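Local atomic coordinates of YrdC-like domain-containing protein (Streptococcus mutans, PDB entry 3L7V), a protein that is of unknown function but may bind double-stranded RNA and take part in tRNA modification. Residues 93-98 and 150-155; 103-108 and 175-180. One frame throughout, in Å; residues are numbered along the deposited sequence.

Interaction 1: residues 93-98 and 150-155; sequences GVVLCG and ELMTDI
Met-152, a selenomethionine, is bent at both chi2 (75°) and chi3 (42°), and this double turn curls its terminal methyl back so that CE comes to 4.2 Å from CG2 of Val-95. With chi1 at -177°, Val-95 turns CG1 opposite its own N and presents CG2 to that methyl. The touch is between two methyl groups and purely apolar. At the root of the same Met-152 side chain, CB lies 4.0 Å from Gly-93 O.

The only hydrogen bond between the segments runs from Gly-93 N to Leu-151 O, 3.2 Å long and fairly straight, with the donor in the carbonyl plane. Val-95 belongs to strand 94-96, an inner strand of the mixed sheet of this YrdC-like alpha/beta fold, with strand 158-163 parallel on one flank and strand 185-188 antiparallel on the other. The contact therefore ties the chain entering that strand to the short, weakly bonded helix 149-152. Leu-78, Trp-133 and Tyr-185 also pack against Met-152, so its folded side chain sits in buried apolar surroundings. The backbone O of Met-152 accepts a hydrogen bond from Ser-159 OG, at the start of the neighbouring strand. A sulfate ion, probably from the crystallisation liquor, lies about 6 Å from Gly-93.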
loop_
_atom_site.group_PDB
_atom_site.type_symbol
_atom_site.label_atom_id
_atom_site.label_comp_id
_atom_site.label_asym_id
_atom_site.label_seq_id
_atom_site.Cartn_x
_atom_site.Cartn_y
_atom_site.Cartn_z
ATOM N N GLY A 93 -2.216 5.881 6.827
ATOM C CA GLY A 93 -1.323 5.404 5.778
ATOM C C GLY A 93 -1.424 3.883 5.643
ATOM O O GLY A 93 -1.948 3.205 6.533
ATOM N N VAL A 94 -0.916 3.348 4.534
ATOM C CA VAL A 94 -0.979 1.910 4.242
ATOM C C VAL A 94 0.358 1.210 4.521
ATOM O O VAL A 94 1.408 1.867 4.562
ATOM C CB VAL A 94 -1.334 1.684 2.763
ATOM C CG1 VAL A 94 -2.533 2.544 2.364
ATOM C CG2 VAL A 94 -0.142 2.002 1.880
ATOM N N VAL A 95 0.321 -0.113 4.706
ATOM C CA VAL A 95 1.540 -0.915 4.917
ATOM C C VAL A 95 2.090 -1.535 3.615
ATOM O O VAL A 95 1.413 -2.332 2.966
ATOM C CB VAL A 95 1.314 -2.042 5.960
ATOM C CG1 VAL A 95 2.604 -2.797 6.214
ATOM C CG2 VAL A 95 0.771 -1.485 7.260
ATOM N N LEU A 96 3.315 -1.170 3.239
ATOM C CA LEU A 96 3.935 -1.675 1.999
ATOM C C LEU A 96 4.729 -2.974 2.230
ATOM O O LEU A 96 5.779 -2.943 2.872
ATOM C CB LEU A 96 4.874 -0.619 1.387
ATOM C CG LEU A 96 4.328 0.739 0.922
ATOM C CD1 LEU A 96 5.470 1.672 0.538
ATOM C CD2 LEU A 96 3.348 0.590 -0.237
ATOM N N CYS A 97 4.233 -4.096 1.697
ATOM C CA CYS A 97 4.858 -5.422 1.892
ATOM C C CYS A 97 5.880 -5.775 0.794
ATOM O O CYS A 97 5.574 -5.722 -0.397
ATOM C CB CYS A 97 3.781 -6.536 1.997
ATOM S SG CYS A 97 2.696 -6.453 3.481
ATOM N N GLY A 98 7.085 -6.158 1.205
ATOM C CA GLY A 98 8.149 -6.502 0.276
ATOM C C GLY A 98 8.256 -8.001 -0.004
ATOM O O GLY A 98 9.090 -8.434 -0.815
ATOM N N GLU A 150 -1.126 5.183 15.849
ATOM C CA GLU A 150 -2.121 6.235 15.749
ATOM C C GLU A 150 -2.303 6.657 14.284
ATOM O O GLU A 150 -3.405 7.024 13.868
ATOM C CB GLU A 150 -1.712 7.412 16.642
ATOM C CG GLU A 150 -2.528 8.676 16.481
ATOM C CD GLU A 150 -1.854 9.899 17.120
ATOM O OE1 GLU A 150 -2.471 10.992 17.116
ATOM O OE2 GLU A 150 -0.712 9.773 17.623
ATOM N N LEU A 151 -1.228 6.572 13.498
ATOM C CA LEU A 151 -1.238 7.079 12.122
ATOM C C LEU A 151 -1.210 6.015 10.991
ATOM O O LEU A 151 -1.325 6.363 9.816
ATOM C CB LEU A 151 -0.115 8.112 11.912
ATOM C CG LEU A 151 -0.206 9.480 12.608
ATOM C CD1 LEU A 151 -1.564 10.137 12.401
ATOM C CD2 LEU A 151 0.077 9.344 14.081
HETATM N N MSE A 152 -1.067 4.736 11.329
HETATM C CA MSE A 152 -1.099 3.698 10.296
HETATM C C MSE A 152 -2.006 2.482 10.593
HETATM O O MSE A 152 -1.969 1.484 9.880
HETATM C CB MSE A 152 0.319 3.275 9.883
HETATM C CG MSE A 152 1.373 3.323 10.986
HETATM SE SE MSE A 152 1.248 1.874 12.285
HETATM C CE MSE A 152 0.874 0.381 11.037
ATOM N N THR A 153 -2.802 2.576 11.654
ATOM C CA THR A 153 -3.951 1.698 11.855
ATOM C C THR A 153 -5.152 2.591 12.127
ATOM O O THR A 153 -4.991 3.758 12.493
ATOM C CB THR A 153 -3.780 0.722 13.055
ATOM O OG1 THR A 153 -3.905 1.434 14.289
ATOM C CG2 THR A 153 -2.441 0.013 13.016
ATOM N N ASP A 154 -6.355 2.059 11.945
ATOM C CA ASP A 154 -7.548 2.798 12.329
ATOM C C ASP A 154 -7.960 2.398 13.748
ATOM O O ASP A 154 -7.262 1.625 14.415
ATOM C CB ASP A 154 -8.689 2.581 11.326
ATOM C CG ASP A 154 -9.235 1.154 11.348
ATOM O OD1 ASP A 154 -10.330 0.941 10.803
ATOM O OD2 ASP A 154 -8.583 0.249 11.911
ATOM N N ILE A 155 -9.085 2.929 14.216
ATOM C CA ILE A 155 -9.525 2.678 15.591
ATOM C C ILE A 155 -9.936 1.220 15.853
ATOM O O ILE A 155 -9.923 0.775 16.998
ATOM C CB ILE A 155 -10.670 3.627 16.007
ATOM C CG1 ILE A 155 -11.778 3.620 14.955
ATOM C CG2 ILE A 155 -10.149 5.045 16.202
ATOM C CD1 ILE A 155 -12.878 4.625 15.222
#

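Interaction 2: residues 103-108 and 175-180; sequences LRALAQ and EMWEKE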
loop_
_atom_site.group_PDB
_atom_site.type_symbol
_atom_site.label_atom_id
_atom_site.label_comp_id
_atom_site.label_asym_id
_atom_site.label_seq_id
_atom_site.Cartn_x
_atom_site.Cartn_y
_atom_site.Cartn_z
ATOM N N LEU A 103 4.044 -10.267 4.991
ATOM C CA LEU A 103 2.585 -10.319 5.129
ATOM C C LEU A 103 2.098 -11.354 6.156
ATOM O O LEU A 103 1.295 -11.038 7.038
ATOM C CB LEU A 103 1.907 -10.551 3.779
ATOM C CG LEU A 103 0.404 -10.819 3.860
ATOM C CD1 LEU A 103 -0.352 -9.528 4.140
ATOM C CD2 LEU A 103 -0.102 -11.489 2.594
ATOM N N ARG A 104 2.596 -12.582 6.052
ATOM C CA ARG A 104 2.149 -13.659 6.939
ATOM C C ARG A 104 2.614 -13.488 8.386
ATOM O O ARG A 104 1.981 -13.998 9.312
ATOM C CB ARG A 104 2.604 -15.018 6.407
ATOM C CG ARG A 104 1.992 -15.419 5.071
ATOM C CD ARG A 104 2.494 -16.794 4.648
ATOM N NE ARG A 104 1.916 -17.252 3.391
ATOM C CZ ARG A 104 2.615 -17.577 2.307
ATOM N NH1 ARG A 104 3.941 -17.506 2.303
ATOM N NH2 ARG A 104 1.981 -17.994 1.226
ATOM N N ALA A 105 3.710 -12.767 8.583
ATOM C CA ALA A 105 4.160 -12.438 9.937
ATOM C C ALA A 105 3.295 -11.397 10.648
ATOM O O ALA A 105 3.267 -11.370 11.878
ATOM C CB ALA A 105 5.636 -11.980 9.930
ATOM N N LEU A 106 2.595 -10.549 9.883
ATOM C CA LEU A 106 1.918 -9.358 10.435
ATOM C C LEU A 106 0.377 -9.394 10.481
ATOM O O LEU A 106 -0.238 -8.872 11.413
ATOM C CB LEU A 106 2.357 -8.093 9.673
ATOM C CG LEU A 106 3.836 -7.685 9.655
ATOM C CD1 LEU A 106 4.019 -6.279 9.055
ATOM C CD2 LEU A 106 4.429 -7.747 11.047
ATOM N N ALA A 107 -0.243 -9.986 9.470
ATOM C CA ALA A 107 -1.697 -9.933 9.321
ATOM C C ALA A 107 -2.367 -11.278 9.575
ATOM O O ALA A 107 -1.795 -12.311 9.265
ATOM C CB ALA A 107 -2.066 -9.413 7.910
ATOM N N GLN A 108 -3.575 -11.253 10.139
ATOM C CA GLN A 108 -4.394 -12.457 10.297
ATOM C C GLN A 108 -4.943 -12.882 8.935
ATOM O O GLN A 108 -5.389 -12.030 8.145
ATOM C CB GLN A 108 -5.592 -12.198 11.225
ATOM C CG GLN A 108 -5.263 -11.915 12.671
ATOM C CD GLN A 108 -6.499 -11.637 13.509
ATOM O OE1 GLN A 108 -7.578 -12.171 13.255
ATOM N NE2 GLN A 108 -6.348 -10.783 14.505
ATOM N N GLU A 175 14.617 -4.559 1.272
ATOM C CA GLU A 175 15.858 -4.320 2.019
ATOM C C GLU A 175 15.597 -3.948 3.471
ATOM O O GLU A 175 16.263 -4.453 4.370
ATOM C CB GLU A 175 16.696 -3.214 1.371
ATOM C CG GLU A 175 17.601 -3.691 0.256
ATOM C CD GLU A 175 18.675 -4.651 0.737
ATOM O OE1 GLU A 175 19.339 -4.346 1.745
ATOM O OE2 GLU A 175 18.864 -5.706 0.097
HETATM N N MSE A 176 14.649 -3.043 3.701
HETATM C CA MSE A 176 14.330 -2.613 5.064
HETATM C C MSE A 176 13.869 -3.799 5.913
HETATM O O MSE A 176 14.340 -3.989 7.038
HETATM C CB MSE A 176 13.290 -1.491 5.072
HETATM C CG MSE A 176 13.816 -0.106 4.617
HETATM SE SE MSE A 176 14.920 0.856 5.957
HETATM C CE MSE A 176 13.548 1.513 7.194
ATOM N N TRP A 177 12.964 -4.605 5.368
ATOM C CA TRP A 177 12.492 -5.797 6.075
ATOM C C TRP A 177 13.592 -6.843 6.350
ATOM O O TRP A 177 13.825 -7.233 7.491
ATOM C CB TRP A 177 11.337 -6.463 5.319
ATOM C CG TRP A 177 10.807 -7.660 6.038
ATOM C CD1 TRP A 177 11.014 -8.971 5.711
ATOM C CD2 TRP A 177 10.010 -7.664 7.234
ATOM N NE1 TRP A 177 10.386 -9.785 6.618
ATOM C CE2 TRP A 177 9.763 -9.013 7.564
ATOM C CE3 TRP A 177 9.481 -6.657 8.056
ATOM C CZ2 TRP A 177 9.002 -9.388 8.683
ATOM C CZ3 TRP A 177 8.720 -7.032 9.173
ATOM C CH2 TRP A 177 8.495 -8.388 9.475
ATOM N N GLU A 178 14.256 -7.302 5.295
ATOM C CA GLU A 178 15.182 -8.423 5.417
ATOM C C GLU A 178 16.491 -8.048 6.117
ATOM O O GLU A 178 17.094 -8.871 6.788
ATOM C CB GLU A 178 15.455 -9.054 4.044
ATOM C CG GLU A 178 14.343 -9.983 3.553
ATOM C CD GLU A 178 14.554 -10.502 2.124
ATOM O OE1 GLU A 178 15.628 -10.254 1.536
ATOM O OE2 GLU A 178 13.637 -11.165 1.584
ATOM N N LYS A 179 16.928 -6.804 5.978
ATOM C CA LYS A 179 18.225 -6.434 6.534
ATOM C C LYS A 179 18.185 -5.564 7.784
ATOM O O LYS A 179 19.208 -5.372 8.429
ATOM C CB LYS A 179 19.137 -5.831 5.461
ATOM C CG LYS A 179 19.486 -6.838 4.374
ATOM C CD LYS A 179 20.652 -6.385 3.514
ATOM C CE LYS A 179 21.088 -7.506 2.566
ATOM N NZ LYS A 179 19.964 -8.065 1.742
ATOM N N GLU A 180 17.017 -5.061 8.156
ATOM C CA GLU A 180 16.939 -4.226 9.350
ATOM C C GLU A 180 15.734 -4.589 10.202
ATOM O O GLU A 180 15.550 -4.052 11.294
ATOM C CB GLU A 180 16.881 -2.740 8.967
ATOM C CG GLU A 180 18.020 -2.286 8.081
ATOM C CD GLU A 180 19.259 -1.916 8.879
ATOM O OE1 GLU A 180 19.110 -1.587 10.076
ATOM O OE2 GLU A 180 20.375 -1.937 8.311
#
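Two helices of the alpha/beta fold, 100-106 and 167-180, meet here near their C-terminal ends, and one aromatic side chain spans the distance between them. Trp-177 carries its indole anti to the backbone N (chi1 -178°), which extends the ring away from its own helix toward 103-108. The benzene part of the indole does the touching: CZ2 lies 4.4 Å from Ala-105 CB, and the adjacent CH2 is 4.4 Å from Leu-106 CD2. Both methyls approach the ring obliquely. No hydrogen bond joins the segments, and only 88 Å² is buried in all, so this is a light apolar touch by two consecutive residues of one helix on a single tryptophan.

The two methyls sit in different surroundings. Ala-105 is exposed to solvent, while Leu-106 is buried. Helix 100-106 is finishing at this point: Leu-103 O accepts from both Leu-106 N and Ala-107 N, and Ala-107 is the first residue to leave helical angles. In the other helix, one turn is braced by a salt bridge from Lys-179 NZ to Glu-175 OE2, 3.1 Å long and formed on the syn side of the carboxylate, 26° out of its plane. Beside the tryptophan, Leu-106 also packs on Phe-161 of strand 158-163, so helix 100-106 rests on the mixed sheet as a helix layer does in alpha/beta folds.

How the interactions relate
The centres of interactions 1 and 2 are about 13 Å apart, and their segments alternate along the chain in the order 93-98, 103-108, 150-155, 175-180. Strand 94-96 leads straight into helix 100-106, and here the two contacts touch: Cys-97 SG packs 4.2 Å from Leu-103 CB. Phe-161 of strand 158-163 and Met-183 receive side chains from both 93-98 and 103-108. Interaction 1 is fully buried, whereas interaction 2 lies farther from the centre of the chain and is partly open. Interaction 1 joins the beginning of inner strand 94-96 to helix 149-152; interaction 2 joins the helix that follows this strand to helix 167-180.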